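Local coordinates for protein deoxyhypusine synthase, putative (Entamoeba histolytica, PDB 7L9R) that is a putative deoxyhypusine synthase that probably uses NAD to transfer the aminobutyl group of spermidine to a lysine of the eIF5A precursor, at residues B[201-204]-B[208-211]; B[229-234]-B[238-243]; B[67-70]-B[76-79]; B[216-221]-B[247-252]; B[29-34]-B[38-43]. All blocks are in the same frame, centred on the assembly; numbering follows the deposited sequence.

Contact 1: B[201-204]-B[208-211]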
# COMPACT_ATOMS: atom_id res chain seq x y z
N ASN B 201 34.24 20.22 -5.06
CA ASN B 201 34.46 21.63 -4.76
C ASN B 201 33.43 22.52 -5.45
O ASN B 201 33.76 23.47 -6.16
CB ASN B 201 35.88 22.04 -5.14
CG ASN B 201 36.26 23.40 -4.61
OD1 ASN B 201 35.81 23.82 -3.54
ND2 ASN B 201 37.10 24.11 -5.35
N ASP B 202 32.16 22.16 -5.26
CA ASP B 202 31.02 22.86 -5.84
C ASP B 202 30.09 23.25 -4.71
O ASP B 202 29.55 22.37 -4.02
CB ASP B 202 30.30 21.96 -6.85
CG ASP B 202 29.29 22.72 -7.70
OD1 ASP B 202 28.45 23.45 -7.12
OD2 ASP B 202 29.33 22.57 -8.94
N THR B 203 29.88 24.56 -4.51
CA THR B 203 29.06 24.97 -3.38
C THR B 203 27.57 24.76 -3.60
O THR B 203 26.79 25.07 -2.69
CB THR B 203 29.31 26.45 -3.02
OG1 THR B 203 28.95 27.28 -4.13
CG2 THR B 203 30.77 26.67 -2.65
N THR B 204 27.14 24.21 -4.74
CA THR B 204 25.74 23.84 -4.88
C THR B 204 25.47 22.41 -4.42
O THR B 204 24.30 22.03 -4.32
CB THR B 204 25.25 24.00 -6.32
OG1 THR B 204 25.78 22.94 -7.13
CG2 THR B 204 25.67 25.36 -6.90
N THR B 208 30.04 18.63 -1.03
CA THR B 208 31.09 19.62 -0.82
C THR B 208 30.92 20.33 0.52
O THR B 208 31.89 20.52 1.26
CB THR B 208 31.13 20.63 -1.96
OG1 THR B 208 31.53 19.98 -3.18
CG2 THR B 208 32.11 21.76 -1.63
N TRP B 209 29.68 20.71 0.85
CA TRP B 209 29.43 21.38 2.12
C TRP B 209 29.53 20.43 3.30
O TRP B 209 29.86 20.85 4.41
CB TRP B 209 28.06 22.06 2.09
CG TRP B 209 28.08 23.41 1.43
CD1 TRP B 209 27.60 23.71 0.18
CD2 TRP B 209 28.60 24.63 1.97
NE1 TRP B 209 27.80 25.04 -0.08
CE2 TRP B 209 28.41 25.63 0.99
CE3 TRP B 209 29.22 24.97 3.18
CZ2 TRP B 209 28.81 26.95 1.19
CZ3 TRP B 209 29.62 26.29 3.37
CH2 TRP B 209 29.40 27.27 2.39
N ALA B 210 29.24 19.14 3.09
CA ALA B 210 29.43 18.19 4.18
C ALA B 210 30.90 18.01 4.51
O ALA B 210 31.27 17.92 5.69
CB ALA B 210 28.79 16.85 3.83
N ALA B 211 31.75 17.98 3.49
CA ALA B 211 33.19 17.91 3.74
C ALA B 211 33.70 19.19 4.39
O ALA B 211 34.54 19.13 5.29
CB ALA B 211 33.93 17.61 2.44

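Contact 2: B[229-234]-B[238-243]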
# COMPACT_ATOMS: atom_id res chain seq x y z
N THR B 229 28.90 0.54 -10.42
CA THR B 229 28.98 0.32 -11.87
C THR B 229 30.32 0.79 -12.42
O THR B 229 30.94 0.10 -13.25
CB THR B 229 27.84 1.04 -12.57
OG1 THR B 229 26.58 0.62 -12.02
CG2 THR B 229 27.86 0.76 -14.08
N CYS B 230 30.79 1.96 -11.98
CA CYS B 230 32.08 2.47 -12.45
C CYS B 230 33.23 1.58 -12.00
O CYS B 230 34.21 1.43 -12.73
CB CYS B 230 32.29 3.90 -11.96
SG CYS B 230 31.12 5.06 -12.67
N ILE B 231 33.13 1.01 -10.80
CA ILE B 231 34.14 0.04 -10.37
C ILE B 231 34.15 -1.16 -11.31
O ILE B 231 35.21 -1.62 -11.74
CB ILE B 231 33.89 -0.38 -8.92
CG1 ILE B 231 34.24 0.75 -7.96
CG2 ILE B 231 34.68 -1.66 -8.59
CD1 ILE B 231 33.86 0.46 -6.53
N THR B 232 32.96 -1.65 -11.66
CA THR B 232 32.85 -2.84 -12.51
C THR B 232 33.44 -2.57 -13.89
O THR B 232 34.20 -3.39 -14.42
CB THR B 232 31.38 -3.25 -12.63
OG1 THR B 232 30.89 -3.66 -11.35
CG2 THR B 232 31.23 -4.39 -13.62
N GLU B 233 33.11 -1.42 -14.48
CA GLU B 233 33.61 -1.10 -15.81
C GLU B 233 35.11 -0.86 -15.80
O GLU B 233 35.83 -1.33 -16.69
CB GLU B 233 32.87 0.12 -16.36
CG GLU B 233 31.39 -0.15 -16.59
CD GLU B 233 30.63 1.08 -17.02
OE1 GLU B 233 31.23 2.18 -17.08
OE2 GLU B 233 29.42 0.95 -17.32
N LEU B 234 35.62 -0.15 -14.78
CA LEU B 234 37.06 0.06 -14.68
C LEU B 234 37.80 -1.25 -14.55
O LEU B 234 38.90 -1.41 -15.09
CB LEU B 234 37.38 0.96 -13.49
CG LEU B 234 37.41 2.45 -13.75
CD1 LEU B 234 37.62 3.19 -12.44
CD2 LEU B 234 38.53 2.74 -14.72
N ASN B 238 41.38 -2.38 -16.40
CA ASN B 238 42.49 -2.37 -15.46
C ASN B 238 42.00 -2.88 -14.12
O ASN B 238 41.05 -2.31 -13.56
CB ASN B 238 43.01 -0.93 -15.33
CG ASN B 238 44.27 -0.84 -14.49
OD1 ASN B 238 44.81 -1.84 -14.04
ND2 ASN B 238 44.73 0.39 -14.26
N PRO B 239 42.59 -3.96 -13.59
CA PRO B 239 42.13 -4.51 -12.30
C PRO B 239 41.96 -3.42 -11.25
O PRO B 239 42.87 -2.63 -10.98
CB PRO B 239 43.26 -5.48 -11.93
CG PRO B 239 43.80 -5.94 -13.24
CD PRO B 239 43.68 -4.76 -14.18
N VAL B 240 40.76 -3.37 -10.66
CA VAL B 240 40.45 -2.36 -9.66
C VAL B 240 40.92 -2.88 -8.31
O VAL B 240 40.47 -3.93 -7.85
CB VAL B 240 38.95 -2.03 -9.65
CG1 VAL B 240 38.55 -1.36 -8.34
CG2 VAL B 240 38.59 -1.13 -10.82
N ARG B 241 41.81 -2.12 -7.67
CA ARG B 241 42.37 -2.49 -6.38
C ARG B 241 41.71 -1.77 -5.21
O ARG B 241 42.08 -2.02 -4.06
CB ARG B 241 43.88 -2.24 -6.39
CG ARG B 241 44.59 -3.06 -7.46
CD ARG B 241 46.05 -2.70 -7.58
NE ARG B 241 46.26 -1.59 -8.51
CZ ARG B 241 46.43 -0.33 -8.14
NH1 ARG B 241 46.40 0.03 -6.87
NH2 ARG B 241 46.64 0.60 -9.08
N LEU B 242 40.77 -0.87 -5.48
CA LEU B 242 40.03 -0.22 -4.41
C LEU B 242 39.27 -1.25 -3.58
O LEU B 242 38.67 -2.18 -4.12
CB LEU B 242 39.06 0.81 -4.99
CG LEU B 242 38.16 1.56 -4.02
CD1 LEU B 242 38.97 2.46 -3.10
CD2 LEU B 242 37.11 2.37 -4.78
N MET B 243 39.31 -1.08 -2.26
CA MET B 243 38.56 -1.91 -1.33
C MET B 243 37.67 -1.01 -0.48
O MET B 243 38.04 0.13 -0.17
CB MET B 243 39.51 -2.72 -0.46
CG MET B 243 40.36 -3.67 -1.29
SD MET B 243 41.55 -4.64 -0.36
CE MET B 243 42.19 -3.42 0.78

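Contact 3: B[67-70]-B[76-79]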
# COMPACT_ATOMS: atom_id res chain seq x y z
N TRP B 67 17.29 22.06 22.44
CA TRP B 67 17.49 21.29 23.66
C TRP B 67 18.75 21.73 24.39
O TRP B 67 19.80 21.95 23.78
CB TRP B 67 17.58 19.79 23.35
CG TRP B 67 17.76 18.96 24.59
CD1 TRP B 67 16.78 18.39 25.34
CD2 TRP B 67 19.00 18.63 25.24
NE1 TRP B 67 17.32 17.72 26.41
CE2 TRP B 67 18.68 17.85 26.37
CE3 TRP B 67 20.34 18.91 24.97
CZ2 TRP B 67 19.66 17.35 27.23
CZ3 TRP B 67 21.31 18.41 25.83
CH2 TRP B 67 20.96 17.64 26.94
N GLN B 68 18.65 21.84 25.71
CA GLN B 68 19.75 22.18 26.60
C GLN B 68 19.71 21.26 27.81
O GLN B 68 18.63 20.80 28.20
CB GLN B 68 19.68 23.64 27.08
CG GLN B 68 19.82 24.70 26.00
CD GLN B 68 19.79 26.10 26.59
OE1 GLN B 68 20.22 26.32 27.72
NE2 GLN B 68 19.27 27.05 25.82
N PRO B 69 20.86 20.98 28.42
CA PRO B 69 20.85 20.15 29.63
C PRO B 69 20.16 20.88 30.76
O PRO B 69 20.28 22.10 30.91
CB PRO B 69 22.34 19.93 29.94
CG PRO B 69 23.07 20.30 28.69
CD PRO B 69 22.23 21.35 28.02
N SER B 70 19.42 20.12 31.56
CA SER B 70 18.83 20.68 32.77
C SER B 70 19.92 20.88 33.82
O SER B 70 21.03 20.35 33.71
CB SER B 70 17.74 19.76 33.31
OG SER B 70 18.29 18.55 33.80
N GLU B 76 25.60 16.01 36.38
CA GLU B 76 26.07 14.66 36.10
C GLU B 76 27.29 14.63 35.19
O GLU B 76 27.97 13.60 35.13
CB GLU B 76 24.94 13.83 35.49
N TYR B 77 27.59 15.73 34.50
CA TYR B 77 28.75 15.77 33.61
C TYR B 77 30.04 15.80 34.43
O TYR B 77 30.17 16.59 35.37
CB TYR B 77 28.67 16.99 32.70
CG TYR B 77 27.45 17.02 31.80
CD1 TYR B 77 26.94 15.85 31.25
CD2 TYR B 77 26.80 18.21 31.52
CE1 TYR B 77 25.82 15.88 30.43
CE2 TYR B 77 25.69 18.25 30.70
CZ TYR B 77 25.20 17.08 30.16
OH TYR B 77 24.09 17.11 29.35
N VAL B 78 31.00 14.95 34.05
CA VAL B 78 32.26 14.84 34.77
C VAL B 78 33.25 15.87 34.25
O VAL B 78 33.10 16.43 33.15
CB VAL B 78 32.84 13.42 34.67
CG1 VAL B 78 31.80 12.38 35.06
CG2 VAL B 78 33.38 13.15 33.27
N GLU B 79 34.27 16.14 35.05
CA GLU B 79 35.37 17.00 34.62
C GLU B 79 36.11 16.34 33.46
O GLU B 79 36.40 15.14 33.49
CB GLU B 79 36.32 17.28 35.78

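Contact 4: B[216-221]-B[247-252]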
# COMPACT_ATOMS: atom_id res chain seq x y z
N THR B 216 29.58 14.00 8.53
CA THR B 216 29.90 12.69 7.99
C THR B 216 28.66 12.08 7.36
O THR B 216 27.57 12.11 7.94
CB THR B 216 30.44 11.79 9.10
OG1 THR B 216 31.57 12.43 9.72
CG2 THR B 216 30.87 10.43 8.55
N ILE B 217 28.83 11.53 6.16
CA ILE B 217 27.74 10.94 5.38
C ILE B 217 27.97 9.44 5.29
O ILE B 217 28.99 8.99 4.74
CB ILE B 217 27.64 11.57 3.98
CG1 ILE B 217 27.38 13.07 4.08
CG2 ILE B 217 26.55 10.88 3.16
CD1 ILE B 217 27.38 13.79 2.74
N PHE B 218 27.05 8.67 5.86
CA PHE B 218 27.10 7.22 5.79
C PHE B 218 26.26 6.73 4.61
O PHE B 218 25.17 7.25 4.35
CB PHE B 218 26.59 6.60 7.09
CG PHE B 218 27.41 6.98 8.29
CD1 PHE B 218 28.60 6.34 8.55
CD2 PHE B 218 26.99 8.00 9.13
CE1 PHE B 218 29.37 6.70 9.65
CE2 PHE B 218 27.75 8.37 10.23
CZ PHE B 218 28.95 7.71 10.50
N CYS B 219 26.78 5.73 3.90
CA CYS B 219 26.09 5.14 2.76
C CYS B 219 26.61 3.72 2.56
O CYS B 219 27.42 3.47 1.66
CB CYS B 219 26.30 5.98 1.50
SG CYS B 219 25.32 5.43 0.07
N PRO B 220 26.15 2.76 3.37
CA PRO B 220 26.67 1.39 3.26
C PRO B 220 26.50 0.78 1.88
O PRO B 220 27.31 -0.05 1.47
CB PRO B 220 25.86 0.62 4.31
CG PRO B 220 25.40 1.66 5.27
CD PRO B 220 25.16 2.89 4.46
N ALA B 221 25.47 1.18 1.13
CA ALA B 221 25.23 0.63 -0.19
C ALA B 221 25.85 1.47 -1.31
O ALA B 221 25.39 1.38 -2.46
CB ALA B 221 23.72 0.46 -0.42
N VAL B 247 32.88 -2.04 8.21
CA VAL B 247 32.88 -2.18 9.66
C VAL B 247 33.24 -0.86 10.34
O VAL B 247 32.64 -0.49 11.35
CB VAL B 247 33.81 -3.32 10.11
CG1 VAL B 247 33.83 -3.44 11.63
CG2 VAL B 247 33.38 -4.64 9.48
N GLN B 248 34.22 -0.12 9.79
CA GLN B 248 34.62 1.12 10.42
C GLN B 248 33.48 2.13 10.45
O GLN B 248 33.27 2.80 11.46
CB GLN B 248 35.83 1.73 9.71
CG GLN B 248 37.15 1.04 9.96
CD GLN B 248 38.21 1.49 8.98
OE1 GLN B 248 38.69 2.63 9.04
NE2 GLN B 248 38.57 0.60 8.05
N ASP B 249 32.72 2.22 9.36
CA ASP B 249 31.57 3.12 9.34
C ASP B 249 30.50 2.65 10.33
O ASP B 249 29.88 3.48 11.01
CB ASP B 249 31.00 3.23 7.93
CG ASP B 249 31.58 4.40 7.14
OD1 ASP B 249 32.45 5.12 7.67
OD2 ASP B 249 31.17 4.60 5.98
N LEU B 250 30.29 1.34 10.43
CA LEU B 250 29.39 0.79 11.45
C LEU B 250 29.81 1.25 12.84
O LEU B 250 28.97 1.61 13.66
CB LEU B 250 29.38 -0.73 11.37
CG LEU B 250 28.46 -1.44 12.36
CD1 LEU B 250 26.99 -1.17 12.06
CD2 LEU B 250 28.75 -2.93 12.41
N ARG B 251 31.12 1.24 13.12
CA ARG B 251 31.60 1.65 14.43
C ARG B 251 31.48 3.16 14.64
O ARG B 251 31.21 3.60 15.76
CB ARG B 251 33.05 1.19 14.63
CG ARG B 251 33.22 -0.32 14.44
CD ARG B 251 34.54 -0.85 14.99
NE ARG B 251 35.69 -0.38 14.24
CZ ARG B 251 36.60 0.47 14.70
NH1 ARG B 251 36.55 0.95 15.93
NH2 ARG B 251 37.59 0.85 13.90
N LEU B 252 31.67 3.96 13.58
CA LEU B 252 31.54 5.41 13.73
C LEU B 252 30.12 5.80 14.13
O LEU B 252 29.92 6.51 15.12
CB LEU B 252 31.91 6.14 12.44
CG LEU B 252 33.37 6.40 12.08
CD1 LEU B 252 33.40 7.19 10.79
CD2 LEU B 252 34.07 7.16 13.21
O HOH W 1 28.62 3.95 5.56

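Contact 5: B[29-34]-B[38-43]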
# COMPACT_ATOMS: atom_id res chain seq x y z
N TYR B 29 -8.59 27.11 3.65
CA TYR B 29 -8.35 28.38 2.99
C TYR B 29 -9.57 28.83 2.19
O TYR B 29 -10.14 28.06 1.42
CB TYR B 29 -7.12 28.27 2.08
CG TYR B 29 -6.75 29.59 1.45
CD1 TYR B 29 -6.08 30.56 2.19
CD2 TYR B 29 -7.11 29.89 0.15
CE1 TYR B 29 -5.75 31.77 1.65
CE2 TYR B 29 -6.79 31.12 -0.40
CZ TYR B 29 -6.11 32.05 0.35
OH TYR B 29 -5.78 33.27 -0.18
N ASP B 30 -9.96 30.08 2.37
CA ASP B 30 -11.11 30.66 1.67
C ASP B 30 -10.60 31.46 0.47
O ASP B 30 -10.07 32.57 0.63
CB ASP B 30 -11.92 31.55 2.60
CG ASP B 30 -13.19 32.07 1.94
OD1 ASP B 30 -13.46 31.71 0.78
OD2 ASP B 30 -13.92 32.84 2.59
N PHE B 31 -10.79 30.91 -0.73
CA PHE B 31 -10.35 31.60 -1.95
C PHE B 31 -11.19 32.83 -2.27
O PHE B 31 -10.83 33.57 -3.20
CB PHE B 31 -10.37 30.63 -3.13
CG PHE B 31 -9.14 29.75 -3.22
CD1 PHE B 31 -7.96 30.24 -3.76
CD2 PHE B 31 -9.18 28.43 -2.78
CE1 PHE B 31 -6.82 29.43 -3.84
CE2 PHE B 31 -8.05 27.61 -2.87
CZ PHE B 31 -6.87 28.11 -3.40
N ASP B 32 -12.28 33.09 -1.54
CA ASP B 32 -12.98 34.37 -1.68
C ASP B 32 -12.09 35.55 -1.28
O ASP B 32 -12.35 36.68 -1.71
CB ASP B 32 -14.26 34.41 -0.84
CG ASP B 32 -15.44 33.71 -1.50
OD1 ASP B 32 -15.32 33.32 -2.68
OD2 ASP B 32 -16.51 33.59 -0.86
N LYS B 33 -11.05 35.32 -0.47
CA LYS B 33 -10.14 36.40 -0.09
C LYS B 33 -9.13 36.74 -1.19
O LYS B 33 -8.41 37.73 -1.04
CB LYS B 33 -9.29 36.02 1.13
CG LYS B 33 -9.98 35.58 2.40
CD LYS B 33 -8.92 34.92 3.30
CE LYS B 33 -9.36 34.83 4.75
NZ LYS B 33 -8.25 34.32 5.61
N GLY B 34 -9.06 35.97 -2.26
CA GLY B 34 -7.95 36.08 -3.17
C GLY B 34 -6.92 34.99 -2.94
O GLY B 34 -7.19 33.94 -2.36
N GLU B 38 1.25 32.30 1.51
CA GLU B 38 1.59 32.04 2.90
C GLU B 38 0.40 31.51 3.68
O GLU B 38 0.52 30.54 4.45
CB GLU B 38 2.15 33.29 3.57
CG GLU B 38 2.49 33.09 5.04
CD GLU B 38 3.37 34.21 5.62
OE1 GLU B 38 3.74 35.14 4.88
OE2 GLU B 38 3.66 34.16 6.83
N GLU B 39 -0.78 32.12 3.51
CA GLU B 39 -1.96 31.61 4.18
C GLU B 39 -2.37 30.25 3.63
O GLU B 39 -2.86 29.41 4.39
CB GLU B 39 -3.12 32.61 4.07
CG GLU B 39 -2.96 33.78 5.01
CD GLU B 39 -4.11 34.79 4.95
OE1 GLU B 39 -5.00 34.64 4.08
OE2 GLU B 39 -4.10 35.72 5.79
N LEU B 40 -2.17 30.02 2.33
CA LEU B 40 -2.44 28.70 1.77
C LEU B 40 -1.57 27.63 2.41
O LEU B 40 -2.04 26.53 2.72
CB LEU B 40 -2.22 28.71 0.25
CG LEU B 40 -3.44 28.91 -0.65
CD1 LEU B 40 -2.99 29.14 -2.08
CD2 LEU B 40 -4.38 27.72 -0.58
N VAL B 41 -0.29 27.93 2.61
CA VAL B 41 0.62 26.98 3.25
C VAL B 41 0.22 26.75 4.70
O VAL B 41 0.07 25.61 5.15
CB VAL B 41 2.07 27.47 3.12
CG1 VAL B 41 2.97 26.75 4.11
CG2 VAL B 41 2.55 27.28 1.70
N ASN B 42 0.00 27.84 5.45
CA ASN B 42 -0.40 27.69 6.85
C ASN B 42 -1.75 26.99 6.98
O ASN B 42 -1.97 26.25 7.95
CB ASN B 42 -0.46 29.05 7.55
CG ASN B 42 0.91 29.68 7.69
OD1 ASN B 42 1.93 28.98 7.67
ND2 ASN B 42 0.95 31.01 7.85
N SER B 43 -2.66 27.22 6.03
CA SER B 43 -3.96 26.55 6.05
C SER B 43 -3.80 25.04 5.93
O SER B 43 -4.53 24.28 6.58
CB SER B 43 -4.84 27.09 4.92
OG SER B 43 -6.05 26.36 4.82

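Contact 1: B[201-204]-B[208-211]
Trp209 reaches back along the chain with its indole N-H and binds the backbone carbonyl of Thr203, NE1 to O 2.8 Å. The oxygen lies at the edge of the indole, almost in the ring plane, yet the bond is bent at the hydrogen (139°) and the donor is tilted from the carbonyl plane. With CG anti to its carbonyl carbon (chi1 -83°), the Trp209 side chain leaves the helix beside its own backbone N, and its pyrrole edge turns to the loop, where Thr203 CB also approaches NE1 at 3.6 Å. The second link is made by the buried Thr208, whose CB points at the loop: Asp202 N donates to Thr208 OG1 over 3.1 Å in a nearly straight bond (169°). The same hydroxyl is also bonded to Ser205 OG and to Gly197 O of the preceding helix, so it ties together three parts of the corner between helices 189-200 and 206-212. Asn201 opens this corner with a positive phi, leaving the helical path right after helix 189-200. Asp202 then forms an Asx turn, OD1 accepting from Thr204 N at 2.8 Å on its anti lone pair and from Thr204 OG1 at 2.7 Å from above the carboxylate plane. Trp209 packs against Arg107, Val110 and Glu111 of helix 102-111, and Lys212 makes a cation-pi contact with its ring. The bonds across the contact are polar: one indole N-H and one hydroxyl link the loop backbone to the next helix, which probably limits how far the loop can move.

Contact 2: B[229-234]-B[238-243]
Leu234 O accepts from Asn238 N at 3.0 Å, which extends the i to i+4 bonding of helix 226-237 to the residue just past its end. The motif is a helix end followed by a chain that turns back across the side of the helix; within the turn, Asn235 OD1 accepts from Val240 N. Val240 is the apolar wedge of the crossing chain, its CB directed at the helix. Its chi1 of 161° puts CG1 anti to the backbone N and sends the two methyls to different places. CG1 meets Ile231 CG2 at 3.9 Å, the two side chains crossing at about a right angle, while CG2 lies 3.6 Å from Leu234 CB. Leu234 itself also packs on Lys171 and Ile174 of helix 160-179. The same packed layer continues into the tetramer: Ile231 also touches Val247 of the third subunit, and Val240 O accepts from Arg251 NH1 of that subunit. Farther along, the branch end of Leu242 adds a looser contact, CD2 to Ile231 CD1 4.2 Å. The Val240 methyl CG2 presses on the helix backbone as well, standing 3.5 Å from Ile231 O.

Contact 3: B[67-70]-B[76-79]
Pro69 and Tyr77 meet although the backbones of 67-70 and 76-79 run well apart, Pro69 CA to Tyr77 CA 9.9 Å, on the two sides of the short helix 71-76. The first segment is extended from Trp67, which leaves helix 51-66, to Ser70; the second turns extended from Tyr77 onward. The long tyrosine side chain spans the distance. Its CG is anti to the carbonyl carbon (chi1 -61°), and the phenol end comes at the proline ring at about a right angle, with Tyr77 OH 3.4 Å from both Pro69 CB and Pro69 CG. The pyrrolidine thus sits at the edge of the phenol, near its plane, and Pro69 CB also meets Tyr77 CE2 at 3.8 Å. The contact joins the two flanks of helix 71-76, whose N-cap is Ser70, its hydroxyl capping a backbone N just beyond the segment; Glu73 OE1 accepts from Ser70 N, consistent with a capping box. Beyond the phenol hydroxyl, roughly in line with the CZ-OH bond, lies the rim of the Trp67 indole, the two side chains coming from opposite directions, with Trp67 CH2 4.0 Å from Tyr77 OH and the oxygen near the indole plane. One face of that indole is lined by Pro69 N, 3.6 Å above the plane and toward the rim. Trp67 and Tyr77 both also rest on Val261, and Lys85 makes a cation-pi contact with the Tyr77 ring while packing against Pro69.

Contact 4: B[216-221]-B[247-252]
Phe218 and Asp249 meet with the phenyl ring and the carboxylate nearly perpendicular, their planes 81° apart. Asp249 CG lies 3.8 Å from Phe218 CD1, while Asp249 CB stands at the ring edge near its plane. Leu252, one helical turn farther on, lies at the same rim: its CB is 3.8 Å from Phe218 CE1 and 3.9 Å from Phe218 CZ, the two side chains crossing at about a right angle. The ring therefore offers its edge to the helix. A backbone oxygen joins in obliquely, Asp249 O to Phe218 CE1 3.5 Å. Phe218 CG is anti to its carbonyl carbon (chi1 -61°), which carries the ring out from the strand to helix 247-258, and Thr216 CG2 lies over one ring face, toward its rim. The polar side of the interface is closed by a water that accepts from Cys219 N at 3.1 Å and donates to Asp249 OD2 at 2.7 Å; it too lies near the ring plane, at the edge. The other carboxylate oxygen, OD1, accepts from Ser190 OG and Thr188 OG1, so both ends of the buried acid are engaged and its rotation is restrained. The strand 216-218 is the outermost strand at one end of the Rossmann-type parallel sheet and pairs with 117-120 through Ile118 and Thr120. Helix 247-258 packs on the face of this edge strand from which Phe218 projects, with helix 189-200 close by, and Ile217 points away from it; Val247 and Leu250 turn to Leu242 and Gly228 of the third subunit.

Contact 5: B[29-34]-B[38-43]
An N-terminal loop, made of an Asx turn and a short 3-10 turn, folds back on helix 37-47, with Tyr29 lying against Leu40. Asp30 OD1 accepts from Asp32 N to shape the turn. Leu40 CG sits over the centre of the Tyr29 ring in a CH-pi contact, 3.9 Å from the centroid and 10° off its normal, and Leu40 CD2 lies 3.6 Å from Tyr29 CD2. Glu39 CB comes in at the ring edge, 3.7 Å from Tyr29 CE1. Tyr29 CG is anti to the backbone N (chi1 -175°), which brings the ring across the helix surface and lets its hydroxyl donate to Gly34 O at 2.7 Å from above the carbonyl plane, tying the loop to itself. Phe31 completes the apolar cluster: Tyr29 CD2 stands over the centre of its face, and Phe31 CZ reaches Leu40 CD2 at 3.8 Å. At the outer rim, Lys33 NZ and Glu39 OE1 form a long salt bridge of 3.6 Å, and at the other end Ser43 OG lies 2.9 Å from Tyr29 N. Asn42 OD1 accepts from Lys340, just after helix 330-339 of the same chain. The loop and the first turns of helix 37-47 lie at a subunit interface: Asp30 and Asp32 form salt bridges with Arg107 on helix 102-111 of the second subunit, and Phe31 and Leu40 pack on Pro335 of its helix 330-339.

Overall arrangement
Contacts 1 and 4 sit nearest the chain's centre and meet directly, Ala210 CB to Ile217 CD1 at 3.5 Å, since helix 206-212 leads into edge strand 216-218. Contact 4 is buried, combining an aromatic edge with a water bridge; contact 1 is a surface corner held by hydrogen bonds. Contact 2, buried and chiefly aliphatic, is nested within the loop that contact 4 closes, and both face the third subunit. Contact 5 lies against the second subunit, which contact 1 only brushes, on the other side of the chain's centre from contact 2, the two centres about 55 Å apart. Contact 3, partly buried, touches no other chain and joins the two flanks of helix 71-76 by aromatic-proline packing.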